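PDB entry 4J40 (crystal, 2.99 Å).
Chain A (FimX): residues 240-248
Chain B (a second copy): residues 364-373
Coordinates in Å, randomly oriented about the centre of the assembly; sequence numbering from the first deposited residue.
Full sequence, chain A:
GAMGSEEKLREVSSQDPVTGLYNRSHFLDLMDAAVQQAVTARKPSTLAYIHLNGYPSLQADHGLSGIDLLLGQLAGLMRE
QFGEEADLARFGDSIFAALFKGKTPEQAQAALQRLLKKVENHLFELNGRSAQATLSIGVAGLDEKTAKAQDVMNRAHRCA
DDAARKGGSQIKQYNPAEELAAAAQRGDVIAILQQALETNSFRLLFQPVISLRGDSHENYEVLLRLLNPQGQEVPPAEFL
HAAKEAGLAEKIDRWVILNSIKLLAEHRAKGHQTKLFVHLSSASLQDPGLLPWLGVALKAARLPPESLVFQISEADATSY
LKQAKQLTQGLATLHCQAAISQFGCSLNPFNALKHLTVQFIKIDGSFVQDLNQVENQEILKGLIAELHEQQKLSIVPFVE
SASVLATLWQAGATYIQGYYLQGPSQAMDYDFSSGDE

Chain A 240-248: LHAAKEAGL
Chain B, residues 364-373: DGSFVQDLNQ

The most unusual feature of this contact between two FimX copies is a fit that leaves no room for a CB: Gly365(B) sets its CA 3.4 Å from CE1 of His241(A), at the edge of the imidazole, and an ideal CB there would lie 2.1 Å from that CE1, a clash. It illustrates how a helix end can pack on an irregular loop with little polar bonding. The helix that enters at Leu240(A) from earlier in chain A runs to Glu245(A); Ala246(A) leaves helical phi/psi (-124/24), and Gly247(A) turns to positive phi (57/28). In chain B, 365-367 have helical phi/psi without the regular bonds, Gln369(B) is extended (-83/139), and Asp370(B) adopts 57/58. The register pairs Glu245(A) with Asp370(B), CA to CA 4.8 Å. The one hydrogen bond across runs from Asp370(B) N to Lys244(A) O, 3.3 Å and weak at 139°. Around it, packing dominates. Lys244(A), chi1 m and then t throughout, directs its CA-to-CB bond toward the chain B stretch and lays CD 3.7 Å from CD of Gln369(B), itself t,t. Glu245(A), m,t, starts sideways, yet its end comes nearer: CG is 3.2 Å from Val368(B) O, and OE2 is 3.2 Å from CG1 of Val368(B), chi1 t. Within the loop, Asp364(B) OD2 accepts from Ser366(B) N (3.1 Å) and OG (2.6 Å), linking the residues on either side of Gly365(B) in sequence; His241(A) has chi1 m.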

ATOM      1  N   LEU A 240      -1.159   5.827   8.774  1.00 72.81           N
ATOM      2  CA  LEU A 240      -1.404   6.881   7.799  1.00 79.50           C
ATOM      3  C   LEU A 240      -2.906   7.133   7.743  1.00 71.54           C
ATOM      4  O   LEU A 240      -3.364   8.286   7.760  1.00 84.29           O
ATOM      5  CB  LEU A 240      -0.873   6.484   6.418  1.00 81.45           C
ATOM      6  CG  LEU A 240       0.514   6.971   5.979  1.00 83.92           C
ATOM      7  CD1 LEU A 240       0.610   8.490   6.038  1.00 77.71           C
ATOM      8  CD2 LEU A 240       1.638   6.334   6.786  1.00 72.49           C
ATOM      9  N   HIS A 241      -3.673   6.046   7.689  1.00 66.94           N
ATOM     10  CA  HIS A 241      -5.127   6.159   7.745  1.00 69.92           C
ATOM     11  C   HIS A 241      -5.583   6.756   9.081  1.00 68.60           C
ATOM     12  O   HIS A 241      -6.512   7.568   9.121  1.00 71.58           O
ATOM     13  CB  HIS A 241      -5.789   4.807   7.482  1.00 61.91           C
ATOM     14  CG  HIS A 241      -5.880   4.457   6.029  1.00 72.62           C
ATOM     15  ND1 HIS A 241      -7.065   4.103   5.422  1.00 88.17           N
ATOM     16  CD2 HIS A 241      -4.935   4.426   5.059  1.00 62.07           C
ATOM     17  CE1 HIS A 241      -6.845   3.860   4.142  1.00 83.73           C
ATOM     18  NE2 HIS A 241      -5.562   4.049   3.896  1.00 69.96           N
ATOM     19  N   ALA A 242      -4.918   6.362  10.165  1.00 69.02           N
ATOM     20  CA  ALA A 242      -5.153   6.976  11.471  1.00 64.50           C
ATOM     21  C   ALA A 242      -4.968   8.486  11.396  1.00 61.91           C
ATOM     22  O   ALA A 242      -5.788   9.254  11.895  1.00 76.86           O
ATOM     23  CB  ALA A 242      -4.210   6.401  12.497  1.00 72.03           C
ATOM     24  N   ALA A 243      -3.867   8.895  10.776  1.00 66.87           N
ATOM     25  CA  ALA A 243      -3.542  10.305  10.612  1.00 67.32           C
ATOM     26  C   ALA A 243      -4.632  11.056   9.854  1.00 75.03           C
ATOM     27  O   ALA A 243      -4.999  12.171  10.232  1.00 63.49           O
ATOM     28  CB  ALA A 243      -2.214  10.452   9.905  1.00 67.96           C
ATOM     29  N   LYS A 244      -5.132  10.454   8.776  1.00 76.28           N
ATOM     30  CA  LYS A 244      -6.199  11.080   7.991  1.00 77.38           C
ATOM     31  C   LYS A 244      -7.525  11.158   8.752  1.00 81.97           C
ATOM     32  O   LYS A 244      -8.308  12.092   8.558  1.00 83.33           O
ATOM     33  CB  LYS A 244      -6.394  10.354   6.659  1.00 74.62           C
ATOM     34  CG  LYS A 244      -5.336  10.687   5.620  1.00102.22           C
ATOM     35  CD  LYS A 244      -5.222   9.595   4.571  1.00 95.46           C
ATOM     36  CE  LYS A 244      -3.970   9.785   3.730  1.00 83.54           C
ATOM     37  NZ  LYS A 244      -3.591   8.537   3.009  1.00112.89           N
ATOM     38  N   GLU A 245      -7.772  10.176   9.618  1.00 75.94           N
ATOM     39  CA  GLU A 245      -9.015  10.125  10.392  1.00 77.07           C
ATOM     40  C   GLU A 245      -9.160  11.248  11.422  1.00 69.18           C
ATOM     41  O   GLU A 245     -10.274  11.614  11.797  1.00 79.21           O
ATOM     42  CB  GLU A 245      -9.148   8.770  11.094  1.00 46.54           C
ATOM     43  CG  GLU A 245      -9.449   7.620  10.158  1.00 55.64           C
ATOM     44  CD  GLU A 245      -9.265   6.270  10.812  1.00 62.75           C
ATOM     45  OE1 GLU A 245      -8.683   6.201  11.916  1.00 74.04           O
ATOM     46  OE2 GLU A 245      -9.704   5.275  10.206  1.00 52.85           O
ATOM     47  N   ALA A 246      -8.037  11.787  11.883  1.00 65.89           N
ATOM     48  CA  ALA A 246      -8.060  12.758  12.971  1.00 67.63           C
ATOM     49  C   ALA A 246      -7.392  14.080  12.610  1.00 67.26           C
ATOM     50  O   ALA A 246      -6.932  14.799  13.497  1.00 77.87           O
ATOM     51  CB  ALA A 246      -7.406  12.171  14.211  1.00 64.39           C
ATOM     52  N   GLY A 247      -7.336  14.394  11.318  1.00 81.05           N
ATOM     53  CA  GLY A 247      -6.762  15.648  10.854  1.00 97.78           C
ATOM     54  C   GLY A 247      -5.324  15.883  11.286  1.00 93.99           C
ATOM     55  O   GLY A 247      -4.890  17.028  11.428  1.00 94.35           O
ATOM     56  N   LEU A 248      -4.584  14.799  11.501  1.00 83.36           N
ATOM     57  CA  LEU A 248      -3.191  14.890  11.927  1.00 74.08           C
ATOM     58  C   LEU A 248      -2.239  14.944  10.737  1.00 75.37           C
ATOM     59  O   LEU A 248      -1.051  15.225  10.897  1.00 76.60           O
ATOM     60  CB  LEU A 248      -2.825  13.693  12.808  1.00 76.42           C
ATOM     61  CG  LEU A 248      -2.929  13.827  14.331  1.00 69.13           C
ATOM     62  CD1 LEU A 248      -3.344  15.233  14.742  1.00 73.57           C
ATOM     63  CD2 LEU A 248      -3.876  12.789  14.913  1.00 61.20           C
TER
ATOM     64  N   ASP B 364     -13.043   0.209   0.582  1.00 67.49           N
ATOM     65  CA  ASP B 364     -11.719   0.807   0.429  1.00 64.17           C
ATOM     66  C   ASP B 364     -11.468   1.825   1.537  1.00 66.00           C
ATOM     67  O   ASP B 364     -12.389   2.525   1.959  1.00 73.59           O
ATOM     68  CB  ASP B 364     -11.606   1.480  -0.941  1.00 77.41           C
ATOM     69  CG  ASP B 364     -10.197   1.951  -1.253  1.00 79.69           C
ATOM     70  OD1 ASP B 364      -9.381   1.124  -1.712  1.00 77.81           O
ATOM     71  OD2 ASP B 364      -9.910   3.152  -1.059  1.00 67.35           O
ATOM     72  N   GLY B 365     -10.222   1.912   1.997  1.00 66.54           N
ATOM     73  CA  GLY B 365      -9.870   2.776   3.112  1.00 66.49           C
ATOM     74  C   GLY B 365     -10.075   4.261   2.862  1.00 68.57           C
ATOM     75  O   GLY B 365      -9.998   5.065   3.792  1.00 79.36           O
ATOM     76  N   SER B 366     -10.342   4.627   1.612  1.00 71.96           N
ATOM     77  CA  SER B 366     -10.563   6.026   1.250  1.00 72.05           C
ATOM     78  C   SER B 366     -11.835   6.610   1.878  1.00 76.05           C
ATOM     79  O   SER B 366     -11.919   7.818   2.109  1.00 76.14           O
ATOM     80  CB  SER B 366     -10.607   6.183  -0.272  1.00 61.52           C
ATOM     81  OG  SER B 366     -11.461   5.215  -0.854  1.00 69.26           O
ATOM     82  N   PHE B 367     -12.818   5.754   2.149  1.00 68.01           N
ATOM     83  CA  PHE B 367     -14.071   6.200   2.760  1.00 77.52           C
ATOM     84  C   PHE B 367     -13.906   6.453   4.258  1.00 81.28           C
ATOM     85  O   PHE B 367     -14.697   7.173   4.871  1.00 75.86           O
ATOM     86  CB  PHE B 367     -15.183   5.172   2.535  1.00 73.43           C
ATOM     87  CG  PHE B 367     -15.596   5.021   1.097  1.00 79.52           C
ATOM     88  CD1 PHE B 367     -16.522   5.890   0.533  1.00 78.82           C
ATOM     89  CD2 PHE B 367     -15.071   4.001   0.313  1.00 81.94           C
ATOM     90  CE1 PHE B 367     -16.911   5.753  -0.791  1.00 70.24           C
ATOM     91  CE2 PHE B 367     -15.453   3.852  -1.012  1.00 81.08           C
ATOM     92  CZ  PHE B 367     -16.375   4.731  -1.565  1.00 79.89           C
ATOM     93  N   VAL B 368     -12.877   5.842   4.838  1.00 82.91           N
ATOM     94  CA  VAL B 368     -12.576   5.990   6.257  1.00 73.21           C
ATOM     95  C   VAL B 368     -11.674   7.208   6.478  1.00 72.71           C
ATOM     96  O   VAL B 368     -11.308   7.533   7.609  1.00 87.98           O
ATOM     97  CB  VAL B 368     -11.904   4.714   6.814  1.00 68.38           C
ATOM     98  CG1 VAL B 368     -12.141   4.587   8.308  1.00 73.33           C
ATOM     99  CG2 VAL B 368     -12.455   3.491   6.109  1.00 78.04           C
ATOM    100  N   GLN B 369     -11.328   7.882   5.383  1.00 74.45           N
ATOM    101  CA  GLN B 369     -10.515   9.095   5.435  1.00 98.28           C
ATOM    102  C   GLN B 369     -11.378  10.313   5.749  1.00 92.86           C
ATOM    103  O   GLN B 369     -12.489  10.438   5.230  1.00100.35           O
ATOM    104  CB  GLN B 369      -9.774   9.303   4.106  1.00101.61           C
ATOM    105  CG  GLN B 369      -9.060  10.650   3.980  1.00113.24           C
ATOM    106  CD  GLN B 369      -8.205  10.755   2.729  1.00136.91           C
ATOM    107  OE1 GLN B 369      -8.002   9.771   2.020  1.00129.69           O
ATOM    108  NE2 GLN B 369      -7.697  11.954   2.455  1.00131.57           N
ATOM    109  N   ASP B 370     -10.864  11.201   6.600  1.00 90.86           N
ATOM    110  CA  ASP B 370     -11.565  12.427   6.988  1.00104.33           C
ATOM    111  C   ASP B 370     -12.934  12.134   7.595  1.00 98.60           C
ATOM    112  O   ASP B 370     -13.955  12.596   7.088  1.00 96.78           O
ATOM    113  CB  ASP B 370     -11.702  13.383   5.795  1.00102.06           C
ATOM    114  CG  ASP B 370     -10.820  14.611   5.922  1.00116.86           C
ATOM    115  OD1 ASP B 370     -10.238  15.035   4.900  1.00117.18           O
ATOM    116  OD2 ASP B 370     -10.715  15.155   7.042  1.00116.84           O
ATOM    117  N   LEU B 371     -12.951  11.358   8.674  1.00 95.08           N
ATOM    118  CA  LEU B 371     -14.203  10.990   9.331  1.00 98.78           C
ATOM    119  C   LEU B 371     -14.693  12.067  10.295  1.00105.01           C
ATOM    120  O   LEU B 371     -15.864  12.082  10.675  1.00109.41           O
ATOM    121  CB  LEU B 371     -14.074   9.643  10.049  1.00 91.66           C
ATOM    122  CG  LEU B 371     -14.511   8.422   9.239  1.00 80.72           C
ATOM    123  CD1 LEU B 371     -14.429   7.145  10.062  1.00 89.96           C
ATOM    124  CD2 LEU B 371     -15.919   8.627   8.715  1.00 78.04           C
ATOM    125  N   ASN B 372     -13.795  12.970  10.679  1.00105.32           N
ATOM    126  CA  ASN B 372     -14.153  14.090  11.546  1.00109.88           C
ATOM    127  C   ASN B 372     -15.198  15.014  10.911  1.00106.93           C
ATOM    128  O   ASN B 372     -15.881  15.768  11.609  1.00118.90           O
ATOM    129  CB  ASN B 372     -12.902  14.877  11.947  1.00121.75           C
ATOM    130  CG  ASN B 372     -12.008  15.204  10.762  1.00123.99           C
ATOM    131  OD1 ASN B 372     -11.990  14.484   9.764  1.00113.85           O
ATOM    132  ND2 ASN B 372     -11.257  16.294  10.871  1.00114.32           N
ATOM    133  N   GLN B 373     -15.313  14.948   9.588  1.00 93.44           N
ATOM    134  CA  GLN B 373     -16.344  15.681   8.861  1.00104.85           C
ATOM    135  C   GLN B 373     -17.601  14.822   8.725  1.00107.05           C
ATOM    136  O   GLN B 373     -17.513  13.612   8.514  1.00 98.14           O
ATOM    137  CB  GLN B 373     -15.832  16.105   7.482  1.00111.40           C
ATOM    138  CG  GLN B 373     -14.621  17.029   7.526  1.00120.78           C
ATOM    139  CD  GLN B 373     -14.059  17.326   6.148  1.00130.36           C
ATOM    140  OE1 GLN B 373     -14.584  16.860   5.135  1.00124.20           O
ATOM    141  NE2 GLN B 373     -12.984  18.104   6.102  1.00125.72           N
TER